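Long-range contacts in probable acetyltransferase (Agrobacterium tumefaciens, PDB 2GE3), which probably transfers an acetyl group from acetyl coenzyme A to a substrate, as a member of the GNAT acetyltransferase family: residues G87-G92 / H120-S125; F142-R147 / L162-I167. All blocks are in the same frame, centred on the assembly; numbering follows the deposited sequence.

Interactions 1 and 2 lie in one mixed beta sheet, with centres about 10 Å apart. Interaction 1 pairs strands 86-93 and 121-127, its centre about 7 Å from the centre of the chain in space. Interaction 2 pairs strands 143-153 and 158-167 at one edge of the sheet within this chain. Strands 121-127 and 158-167 are neighbours, so the two contacts adjoin. Along the chain interaction 1 is complete before interaction 2 begins, and helix 131-140 lies between them. A salt bridge from Arg121 NH2 to Glu145 OE2, 2.8 Å long, ties them directly. Acetyl coenzyme A binds at interaction 1. Both contacts reach the second subunit, so cofactor site and dimer interface share one sheet.

Interaction 1. Residues G87-G92 / H120-S125; sequences GTLGMG and HRIELS. With ACO (acetyl coenzyme *a), chain E.
Leu89 CG stands anti to the backbone N (chi1 -171°), while Leu124 CG sits between the backbone N and the carbonyl carbon (chi1 63°). The two side chains lie side by side and point the same way, with Leu89 CD2 4.2 Å from Leu124 CD2. Ile122 CG2 touches Leu89 CB at 3.9 Å. Ile122 also packs on Leu111 and Ala114 of helix 102-117.

The backbones pair in parallel. Gly87 N donates to Arg121 O at 2.8 Å, and Glu123 N returns a bond to Gly87 O. Leu89 N then donates to Glu123 O at 2.9 Å, nearly straight at 169°. The pairing ends there, as the strands splay apart. Water 1 spans the gap. It donates to Leu89 O at 2.8 Å and accepts from Ser125 N at 3.0 Å.

On the face that carries Thr88 and Glu123, Thr88 CG2 lies near Glu123 O. Arg121 grips Glu123 OE2 side-on with NE and NH2, each at 3.2 Å. NE meets the anti lone pair, and NH2 comes from above the carboxylate plane. Arg121 NH2 also bridges to Glu145, and Glu123 OE1 to Arg83, so these charges probably balance one another.

Beyond the paired residues, O of Met91, a selenomethionine, accepts a weak bond from N4P of acetyl coenzyme A at 2.9 Å. CG and SE of Met91 also touch CEP of the ligand, and the bend at chi3 brings CE to it as well. Gly101, Asn99, Gly103 and Ala104 hold the ligand by their backbone N atoms. Strand 86-93, helix 102-117 and strand 121-127 form a beta-alpha-beta unit. The splay of its parallel strands beside the pantetheine arm is the hallmark of the GNAT acetyl coenzyme A site.

Interaction 2. Residues F142-R147 / L162-I167; sequences FAHEGR and LNMAII
Ala143 and Ala165 form a hydrogen-bonded antiparallel pair. Ala143 N donates to Ala165 O at 2.9 Å, and Ala165 N donates back to Ala143 O. Farther along, Asn163 O accepts from Glu145 N at 2.8 Å and, weakly, from Gly146 N at 3.4 Å. Asn163 N returns a nearly straight bond of 167° to Gly146 O. Two residues thus face one, which makes a classic beta bulge. At the phi of Gly146, 149°, a CB would press on the carbonyl O of Glu145, so glycine suits the bulge.

Contacts over flat groups come next. The methyl CE of Met164, a selenomethionine, sits over the centre of the His144 ring, 3.6 Å from its centroid. Both side chains point the same way. The bend of Met164 at chi3 (74°) puts CE in this place, where it also touches Phe142 CB. Leu162 CD1 comes to the edge of the same imidazole. Ile166 CB makes a CH-pi contact over the Phe142 face, 4.1 Å from the ring centroid, and the two side chains cross at about a right angle. Leu162 CD2 lies over the Arg147 guanidinium, 3.8 Å from CZ.

The polar ends find partners outside the two segments. Glu145 CD packs on Ala165 CB at 3.5 Å, while its OE1 forms a salt bridge with Arg149 of the second subunit and its OE2 turns to Arg121. His144 NE2 is hydrogen-bonded to Glu138 of helix 131-140, and Asn163 OD1 to Ser125.

Strands 143-153 and 158-167 form a beta hairpin, with the bulge within it. Strand 143-153 is the outermost strand of the GNAT sheet within this chain. Glu145 also makes backbone hydrogen bonds to the second subunit, so the hairpin is part of the dimer interface.

Interaction 1. Residues G87-G92 / H120-S125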
ATOM      1  N   GLY A  87       3.008   5.627  -8.843  1.00 32.58           N
ATOM      2  CA  GLY A  87       3.786   6.255  -7.762  1.00 29.58           C
ATOM      3  C   GLY A  87       2.844   6.697  -6.621  1.00 29.91           C
ATOM      4  O   GLY A  87       1.685   6.969  -6.892  1.00 30.72           O
ATOM      5  N   THR A  88       3.328   6.706  -5.369  1.00 29.13           N
ATOM      6  CA  THR A  88       2.587   7.175  -4.201  1.00 30.24           C
ATOM      7  C   THR A  88       3.112   8.538  -3.787  1.00 29.14           C
ATOM      8  O   THR A  88       4.311   8.702  -3.602  1.00 29.18           O
ATOM      9  CB  THR A  88       2.757   6.245  -3.038  1.00 30.73           C
ATOM     10  OG1 THR A  88       2.342   4.976  -3.451  1.00 32.01           O
ATOM     11  CG2 THR A  88       1.854   6.648  -1.793  1.00 32.17           C
ATOM     12  N   LEU A  89       2.221   9.495  -3.693  1.00 28.21           N
ATOM     13  CA  LEU A  89       2.560  10.857  -3.298  1.00 29.42           C
ATOM     14  C   LEU A  89       2.507  11.093  -1.749  1.00 30.35           C
ATOM     15  O   LEU A  89       1.622  10.594  -1.091  1.00 30.79           O
ATOM     16  CB  LEU A  89       1.681  11.880  -4.068  1.00 30.72           C
ATOM     17  CG  LEU A  89       2.032  13.408  -3.949  1.00 29.89           C
ATOM     18  CD1 LEU A  89       1.756  14.085  -5.230  1.00 33.82           C
ATOM     19  CD2 LEU A  89       1.194  13.979  -2.887  1.00 29.28           C
ATOM     20  N   GLY A  90       3.521  11.770  -1.176  1.00 31.03           N
ATOM     21  CA  GLY A  90       3.402  12.389   0.176  1.00 29.46           C
ATOM     22  C   GLY A  90       3.939  13.833   0.161  1.00 28.26           C
ATOM     23  O   GLY A  90       4.713  14.212  -0.696  1.00 27.66           O
HETATM   24  N   MSE A  91       3.481  14.652   1.085  1.00 26.39           N
HETATM   25  CA  MSE A  91       3.883  16.029   1.134  1.00 30.65           C
HETATM   26  C   MSE A  91       3.497  16.632   2.454  1.00 27.82           C
HETATM   27  O   MSE A  91       2.583  16.122   3.128  1.00 26.40           O
HETATM   28  CB  MSE A  91       3.187  16.815   0.056  1.00 28.62           C
HETATM   29  CG  MSE A  91       1.720  16.845   0.250  1.00 30.62           C
HETATM   30 SE   MSE A  91       0.996  17.905  -1.354  1.00 44.03          SE
HETATM   31  CE  MSE A  91       2.349  19.503  -1.362  1.00 25.54           C
ATOM     32  N   GLY A  92       4.161  17.742   2.772  1.00 24.61           N
ATOM     33  CA  GLY A  92       3.972  18.409   4.055  1.00 24.56           C
ATOM     34  C   GLY A  92       4.559  19.791   3.980  1.00 25.13           C
ATOM     35  O   GLY A  92       5.514  20.056   3.226  1.00 25.72           O
ATOM     36  N   HIS A 120       2.354   6.590 -15.095  1.00 28.79           N
ATOM     37  CA  HIS A 120       0.976   6.706 -15.614  1.00 29.81           C
ATOM     38  C   HIS A 120      -0.007   7.197 -14.508  1.00 27.78           C
ATOM     39  O   HIS A 120      -0.944   8.034 -14.741  1.00 27.18           O
ATOM     40  CB  HIS A 120       0.558   5.305 -16.238  1.00 28.94           C
ATOM     41  CG  HIS A 120      -0.876   5.203 -16.651  1.00 31.70           C
ATOM     42  ND1 HIS A 120      -1.364   5.748 -17.823  1.00 30.72           N
ATOM     43  CD2 HIS A 120      -1.925   4.585 -16.056  1.00 29.74           C
ATOM     44  CE1 HIS A 120      -2.643   5.463 -17.935  1.00 28.67           C
ATOM     45  NE2 HIS A 120      -3.006   4.743 -16.886  1.00 28.34           N
ATOM     46  N   ARG A 121       0.218   6.637 -13.322  1.00 25.50           N
ATOM     47  CA  ARG A 121      -0.720   6.734 -12.196  1.00 25.38           C
ATOM     48  C   ARG A 121      -0.053   7.210 -10.904  1.00 24.16           C
ATOM     49  O   ARG A 121       0.986   6.690 -10.522  1.00 25.97           O
ATOM     50  CB  ARG A 121      -1.502   5.434 -12.037  1.00 24.92           C
ATOM     51  CG  ARG A 121      -2.473   5.393 -10.832  1.00 22.01           C
ATOM     52  CD  ARG A 121      -3.028   3.983 -10.781  1.00 23.54           C
ATOM     53  NE  ARG A 121      -3.548   3.845  -9.428  1.00 25.95           N
ATOM     54  CZ  ARG A 121      -4.752   4.307  -9.050  1.00 28.23           C
ATOM     55  NH1 ARG A 121      -5.619   4.853  -9.941  1.00 23.20           N
ATOM     56  NH2 ARG A 121      -5.083   4.226  -7.780  1.00 21.76           N
ATOM     57  N   ILE A 122      -0.561   8.328 -10.380  1.00 22.81           N
ATOM     58  CA  ILE A 122      -0.197   8.861  -9.084  1.00 23.57           C
ATOM     59  C   ILE A 122      -1.355   8.680  -8.047  1.00 24.54           C
ATOM     60  O   ILE A 122      -2.454   9.089  -8.269  1.00 22.85           O
ATOM     61  CB  ILE A 122       0.294  10.307  -9.084  1.00 22.36           C
ATOM     62  CG1 ILE A 122       1.294  10.581 -10.184  1.00 24.11           C
ATOM     63  CG2 ILE A 122       0.877  10.656  -7.661  1.00 25.31           C
ATOM     64  CD1 ILE A 122       2.536   9.587 -10.233  1.00 21.82           C
ATOM     65  N   GLU A 123      -1.055   8.029  -6.922  1.00 25.55           N
ATOM     66  CA  GLU A 123      -2.070   7.731  -5.938  1.00 27.86           C
ATOM     67  C   GLU A 123      -1.649   8.233  -4.566  1.00 25.00           C
ATOM     68  O   GLU A 123      -0.482   8.517  -4.347  1.00 25.15           O
ATOM     69  CB  GLU A 123      -2.445   6.220  -5.962  1.00 26.95           C
ATOM     70  CG  GLU A 123      -1.494   5.338  -5.256  1.00 32.68           C
ATOM     71  CD  GLU A 123      -1.718   3.750  -5.504  1.00 37.55           C
ATOM     72  OE1 GLU A 123      -1.364   3.056  -4.521  1.00 45.05           O
ATOM     73  OE2 GLU A 123      -2.242   3.226  -6.567  1.00 44.66           O
ATOM     74  N   LEU A 124      -2.646   8.465  -3.717  1.00 25.03           N
ATOM     75  CA  LEU A 124      -2.497   9.054  -2.382  1.00 25.16           C
ATOM     76  C   LEU A 124      -3.641   8.614  -1.508  1.00 26.79           C
ATOM     77  O   LEU A 124      -4.726   8.181  -1.977  1.00 27.44           O
ATOM     78  CB  LEU A 124      -2.344  10.598  -2.440  1.00 24.98           C
ATOM     79  CG  LEU A 124      -3.412  11.531  -2.956  1.00 24.24           C
ATOM     80  CD1 LEU A 124      -4.670  11.632  -1.951  1.00 22.16           C
ATOM     81  CD2 LEU A 124      -2.791  12.871  -3.261  1.00 23.18           C
ATOM     82  N   SER A 125      -3.375   8.627  -0.221  1.00 28.70           N
ATOM     83  CA  SER A 125      -4.391   8.414   0.811  1.00 29.56           C
ATOM     84  C   SER A 125      -4.440   9.643   1.697  1.00 28.23           C
ATOM     85  O   SER A 125      -3.397  10.137   2.041  1.00 29.43           O
ATOM     86  CB  SER A 125      -3.963   7.232   1.654  1.00 29.52           C
ATOM     87  OG  SER A 125      -4.398   6.081   0.888  1.00 42.23           O
TER
HETATM   88  N1A ACO E1301     -11.264  23.527   4.252  1.00 27.30           N
HETATM   89  C2A ACO E1301     -11.507  23.573   2.942  1.00 26.45           C
HETATM   90  N3A ACO E1301     -10.614  24.115   2.095  1.00 28.57           N
HETATM   91  C4A ACO E1301      -9.459  24.659   2.556  1.00 24.63           C
HETATM   92  C5A ACO E1301      -9.129  24.624   3.950  1.00 27.84           C
HETATM   93  C6A ACO E1301     -10.125  24.017   4.827  1.00 28.23           C
HETATM   94  N6A ACO E1301      -9.798  23.963   6.184  1.00 27.35           N
HETATM   95  N7A ACO E1301      -7.922  25.295   4.136  1.00 25.35           N
HETATM   96  C8A ACO E1301      -7.465  25.678   2.944  1.00 23.91           C
HETATM   97  N9A ACO E1301      -8.402  25.327   2.021  1.00 27.10           N
HETATM   98  C1B ACO E1301      -8.250  25.540   0.605  1.00 26.83           C
HETATM   99  C2B ACO E1301      -7.645  26.868   0.183  1.00 28.46           C
HETATM  100  O2B ACO E1301      -8.766  27.753  -0.034  1.00 29.50           O
HETATM  101  C3B ACO E1301      -6.958  26.352  -1.090  1.00 32.14           C
HETATM  102  O3B ACO E1301      -7.967  26.083  -2.076  1.00 39.90           O
HETATM  103  P3B ACO E1301      -8.549  27.144  -3.185  1.00 43.51           P
HETATM  104  O7A ACO E1301      -9.349  28.271  -2.541  1.00 49.48           O
HETATM  105  O8A ACO E1301      -9.468  26.144  -3.889  1.00 46.38           O
HETATM  106  O9A ACO E1301      -7.333  27.773  -3.780  1.00 45.26           O
HETATM  107  C4B ACO E1301      -6.421  24.959  -0.755  1.00 29.90           C
HETATM  108  O4B ACO E1301      -7.327  24.477   0.229  1.00 28.96           O
HETATM  109  C5B ACO E1301      -5.004  25.029  -0.119  1.00 29.70           C
HETATM  110  O5B ACO E1301      -4.068  25.281  -1.156  1.00 21.21           O
HETATM  111  P1A ACO E1301      -2.571  25.599  -0.940  1.00 26.44           P
HETATM  112  O1A ACO E1301      -1.976  25.291  -2.261  1.00 29.36           O
HETATM  113  O2A ACO E1301      -2.703  26.975  -0.323  1.00 29.82           O
HETATM  114  O3A ACO E1301      -2.188  24.463   0.155  1.00 24.09           O
HETATM  115  P2A ACO E1301      -0.997  24.377   1.164  1.00 25.95           P
HETATM  116  O4A ACO E1301       0.223  25.195   0.877  1.00 28.81           O
HETATM  117  O5A ACO E1301      -1.657  24.599   2.498  1.00 23.99           O
HETATM  118  O6A ACO E1301      -0.569  22.797   0.992  1.00 24.13           O
HETATM  119  CBP ACO E1301      -1.007  20.833   2.381  1.00 26.35           C
HETATM  120  CCP ACO E1301      -1.552  21.788   1.306  1.00 20.44           C
HETATM  121  CDP ACO E1301      -2.185  19.886   2.788  1.00 19.66           C
HETATM  122  CEP ACO E1301       0.191  20.036   1.866  1.00 22.53           C
HETATM  123  CAP ACO E1301      -0.415  21.590   3.638  1.00 25.06           C
HETATM  124  OAP ACO E1301      -1.475  22.364   4.145  1.00 23.00           O
HETATM  125  C9P ACO E1301       0.127  20.796   4.794  1.00 24.39           C
HETATM  126  O9P ACO E1301       1.315  20.477   4.811  1.00 26.41           O
HETATM  127  N8P ACO E1301      -0.699  20.468   5.808  1.00 22.09           N
HETATM  128  C7P ACO E1301      -0.184  19.588   6.884  1.00 18.57           C
HETATM  129  C6P ACO E1301       0.314  18.242   6.400  1.00 19.76           C
HETATM  130  C5P ACO E1301      -0.550  17.468   5.435  1.00 19.64           C
HETATM  131  O5P ACO E1301      -1.776  17.453   5.499  1.00 23.36           O
HETATM  132  N4P ACO E1301       0.109  16.731   4.530  1.00 24.43           N
HETATM  133  C3P ACO E1301      -0.569  16.212   3.359  1.00 29.40           C
HETATM  134  C2P ACO E1301      -1.552  15.149   3.786  1.00 42.06           C
HETATM  135  S1P ACO E1301      -0.680  13.722   4.383  1.00 51.74           S
HETATM  136  C   ACO E1301      -2.013  12.994   3.686  1.00 46.42           C
HETATM  137  O   ACO E1301      -2.585  13.595   2.817  1.00 44.11           O
HETATM  138  CH3 ACO E1301      -2.307  11.591   4.152  1.00 47.99           C
HETATM  139  O   HOH W   1      -0.512   9.376   0.257  1.00 49.55           O

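Interaction 2. Residues F142-R147 / L162-I167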
ATOM      1  N   PHE A 142      -6.859  15.553  -8.704  1.00 24.85           N
ATOM      2  CA  PHE A 142      -7.017  14.169  -8.221  1.00 23.94           C
ATOM      3  C   PHE A 142      -8.511  13.811  -8.194  1.00 24.67           C
ATOM      4  O   PHE A 142      -9.307  14.645  -7.920  1.00 25.66           O
ATOM      5  CB  PHE A 142      -6.407  13.948  -6.854  1.00 22.41           C
ATOM      6  CG  PHE A 142      -4.927  13.814  -6.906  1.00 24.68           C
ATOM      7  CD1 PHE A 142      -4.110  14.949  -7.054  1.00 22.47           C
ATOM      8  CD2 PHE A 142      -4.328  12.558  -6.777  1.00 19.51           C
ATOM      9  CE1 PHE A 142      -2.724  14.826  -7.074  1.00 27.40           C
ATOM     10  CE2 PHE A 142      -2.922  12.422  -6.820  1.00 28.39           C
ATOM     11  CZ  PHE A 142      -2.108  13.549  -6.936  1.00 24.57           C
ATOM     12  N   ALA A 143      -8.850  12.593  -8.586  1.00 23.74           N
ATOM     13  CA  ALA A 143     -10.160  12.029  -8.500  1.00 23.53           C
ATOM     14  C   ALA A 143     -10.277  11.197  -7.209  1.00 24.13           C
ATOM     15  O   ALA A 143      -9.337  10.429  -6.817  1.00 23.94           O
ATOM     16  CB  ALA A 143     -10.420  11.130  -9.765  1.00 20.85           C
ATOM     17  N   HIS A 144     -11.458  11.264  -6.591  1.00 23.76           N
ATOM     18  CA  HIS A 144     -11.764  10.347  -5.548  1.00 23.80           C
ATOM     19  C   HIS A 144     -11.963   8.950  -6.073  1.00 25.86           C
ATOM     20  O   HIS A 144     -12.699   8.733  -7.058  1.00 25.02           O
ATOM     21  CB  HIS A 144     -13.066  10.828  -4.797  1.00 23.89           C
ATOM     22  CG  HIS A 144     -12.841  12.072  -3.972  1.00 22.62           C
ATOM     23  ND1 HIS A 144     -12.288  12.029  -2.719  1.00 23.03           N
ATOM     24  CD2 HIS A 144     -13.063  13.383  -4.237  1.00 22.97           C
ATOM     25  CE1 HIS A 144     -12.231  13.245  -2.210  1.00 26.10           C
ATOM     26  NE2 HIS A 144     -12.654  14.092  -3.133  1.00 27.17           N
ATOM     27  N   GLU A 145     -11.431   7.982  -5.332  1.00 26.37           N
ATOM     28  CA  GLU A 145     -11.478   6.589  -5.762  1.00 27.85           C
ATOM     29  C   GLU A 145     -12.111   5.695  -4.750  1.00 28.19           C
ATOM     30  O   GLU A 145     -12.330   4.568  -5.094  1.00 30.43           O
ATOM     31  CB  GLU A 145     -10.096   6.008  -6.062  1.00 25.94           C
ATOM     32  CG  GLU A 145      -9.561   6.555  -7.377  1.00 28.95           C
ATOM     33  CD  GLU A 145      -8.414   5.698  -7.916  1.00 29.29           C
ATOM     34  OE1 GLU A 145      -8.315   5.557  -9.157  1.00 24.23           O
ATOM     35  OE2 GLU A 145      -7.615   5.167  -7.067  1.00 29.42           O
ATOM     36  N   GLY A 146     -12.371   6.205  -3.541  1.00 26.37           N
ATOM     37  CA  GLY A 146     -13.124   5.533  -2.544  1.00 24.71           C
ATOM     38  C   GLY A 146     -12.713   5.855  -1.128  1.00 25.58           C
ATOM     39  O   GLY A 146     -11.748   6.557  -0.930  1.00 24.66           O
ATOM     40  N   ARG A 147     -13.430   5.298  -0.130  1.00 26.31           N
ATOM     41  CA  ARG A 147     -13.329   5.754   1.262  1.00 26.64           C
ATOM     42  C   ARG A 147     -12.982   4.489   2.035  1.00 27.05           C
ATOM     43  O   ARG A 147     -13.628   3.477   1.887  1.00 27.49           O
ATOM     44  CB  ARG A 147     -14.684   6.307   1.640  1.00 27.40           C
ATOM     45  CG  ARG A 147     -14.909   6.591   3.052  1.00 30.74           C
ATOM     46  CD  ARG A 147     -16.217   7.328   3.152  1.00 37.23           C
ATOM     47  NE  ARG A 147     -16.141   8.511   4.006  1.00 43.66           N
ATOM     48  CZ  ARG A 147     -16.279   9.761   3.534  1.00 46.06           C
ATOM     49  NH1 ARG A 147     -16.549   9.988   2.251  1.00 45.36           N
ATOM     50  NH2 ARG A 147     -16.157  10.788   4.337  1.00 47.80           N
ATOM     51  N   LEU A 162      -9.451   8.568   2.659  1.00 25.00           N
ATOM     52  CA  LEU A 162      -9.953   8.658   1.283  1.00 23.60           C
ATOM     53  C   LEU A 162      -8.847   8.358   0.371  1.00 23.24           C
ATOM     54  O   LEU A 162      -7.733   8.916   0.498  1.00 22.61           O
ATOM     55  CB  LEU A 162     -10.437  10.074   0.946  1.00 21.86           C
ATOM     56  CG  LEU A 162     -11.523  10.644   1.887  1.00 19.39           C
ATOM     57  CD1 LEU A 162     -12.029  12.032   1.449  1.00 19.17           C
ATOM     58  CD2 LEU A 162     -12.717   9.681   2.143  1.00 19.97           C
ATOM     59  N   ASN A 163      -9.148   7.519  -0.595  1.00 22.93           N
ATOM     60  CA  ASN A 163      -8.154   7.226  -1.660  1.00 23.73           C
ATOM     61  C   ASN A 163      -8.424   8.049  -2.851  1.00 23.04           C
ATOM     62  O   ASN A 163      -9.554   8.154  -3.254  1.00 23.37           O
ATOM     63  CB  ASN A 163      -8.244   5.757  -2.098  1.00 25.48           C
ATOM     64  CG  ASN A 163      -7.808   4.859  -0.997  1.00 29.56           C
ATOM     65  OD1 ASN A 163      -6.730   5.048  -0.536  1.00 33.30           O
ATOM     66  ND2 ASN A 163      -8.684   3.979  -0.485  1.00 33.45           N
HETATM   67  N   MSE A 164      -7.387   8.572  -3.454  1.00 22.81           N
HETATM   68  CA  MSE A 164      -7.568   9.485  -4.573  1.00 25.93           C
HETATM   69  C   MSE A 164      -6.441   9.142  -5.528  1.00 24.80           C
HETATM   70  O   MSE A 164      -5.441   8.604  -5.098  1.00 25.20           O
HETATM   71  CB  MSE A 164      -7.471  10.932  -4.105  1.00 23.76           C
HETATM   72  CG  MSE A 164      -8.545  11.293  -2.946  1.00 24.63           C
HETATM   73 SE   MSE A 164      -8.337  13.253  -2.699  1.00 39.00          SE
HETATM   74  CE  MSE A 164      -9.281  13.848  -4.421  1.00 21.18           C
ATOM     75  N   ALA A 165      -6.613   9.460  -6.801  1.00 23.89           N
ATOM     76  CA  ALA A 165      -5.603   9.206  -7.800  1.00 25.73           C
ATOM     77  C   ALA A 165      -5.702  10.166  -9.011  1.00 24.45           C
ATOM     78  O   ALA A 165      -6.789  10.716  -9.338  1.00 23.98           O
ATOM     79  CB  ALA A 165      -5.635   7.752  -8.241  1.00 24.61           C
ATOM     80  N   ILE A 166      -4.569  10.357  -9.663  1.00 23.92           N
ATOM     81  CA  ILE A 166      -4.536  11.072 -10.942  1.00 25.85           C
ATOM     82  C   ILE A 166      -3.931  10.192 -12.003  1.00 25.95           C
ATOM     83  O   ILE A 166      -3.016   9.434 -11.725  1.00 26.24           O
ATOM     84  CB  ILE A 166      -3.788  12.466 -10.797  1.00 25.36           C
ATOM     85  CG1 ILE A 166      -4.220  13.481 -11.855  1.00 29.64           C
ATOM     86  CG2 ILE A 166      -2.261  12.255 -10.658  1.00 27.81           C
ATOM     87  CD1 ILE A 166      -3.824  15.008 -11.430  1.00 29.36           C
ATOM     88  N   ILE A 167      -4.460  10.257 -13.229  1.00 28.21           N
ATOM     89  CA  ILE A 167      -3.915   9.466 -14.343  1.00 28.84           C
ATOM     90  C   ILE A 167      -3.433  10.465 -15.404  1.00 29.54           C
ATOM     91  O   ILE A 167      -4.187  11.391 -15.771  1.00 26.29           O
ATOM     92  CB  ILE A 167      -4.870   8.368 -14.904  1.00 29.59           C
ATOM     93  CG1 ILE A 167      -4.865   7.113 -14.021  1.00 31.20           C
ATOM     94  CG2 ILE A 167      -4.478   7.901 -16.364  1.00 27.11           C
ATOM     95  CD1 ILE A 167      -6.136   6.812 -13.696  1.00 34.38           C
TER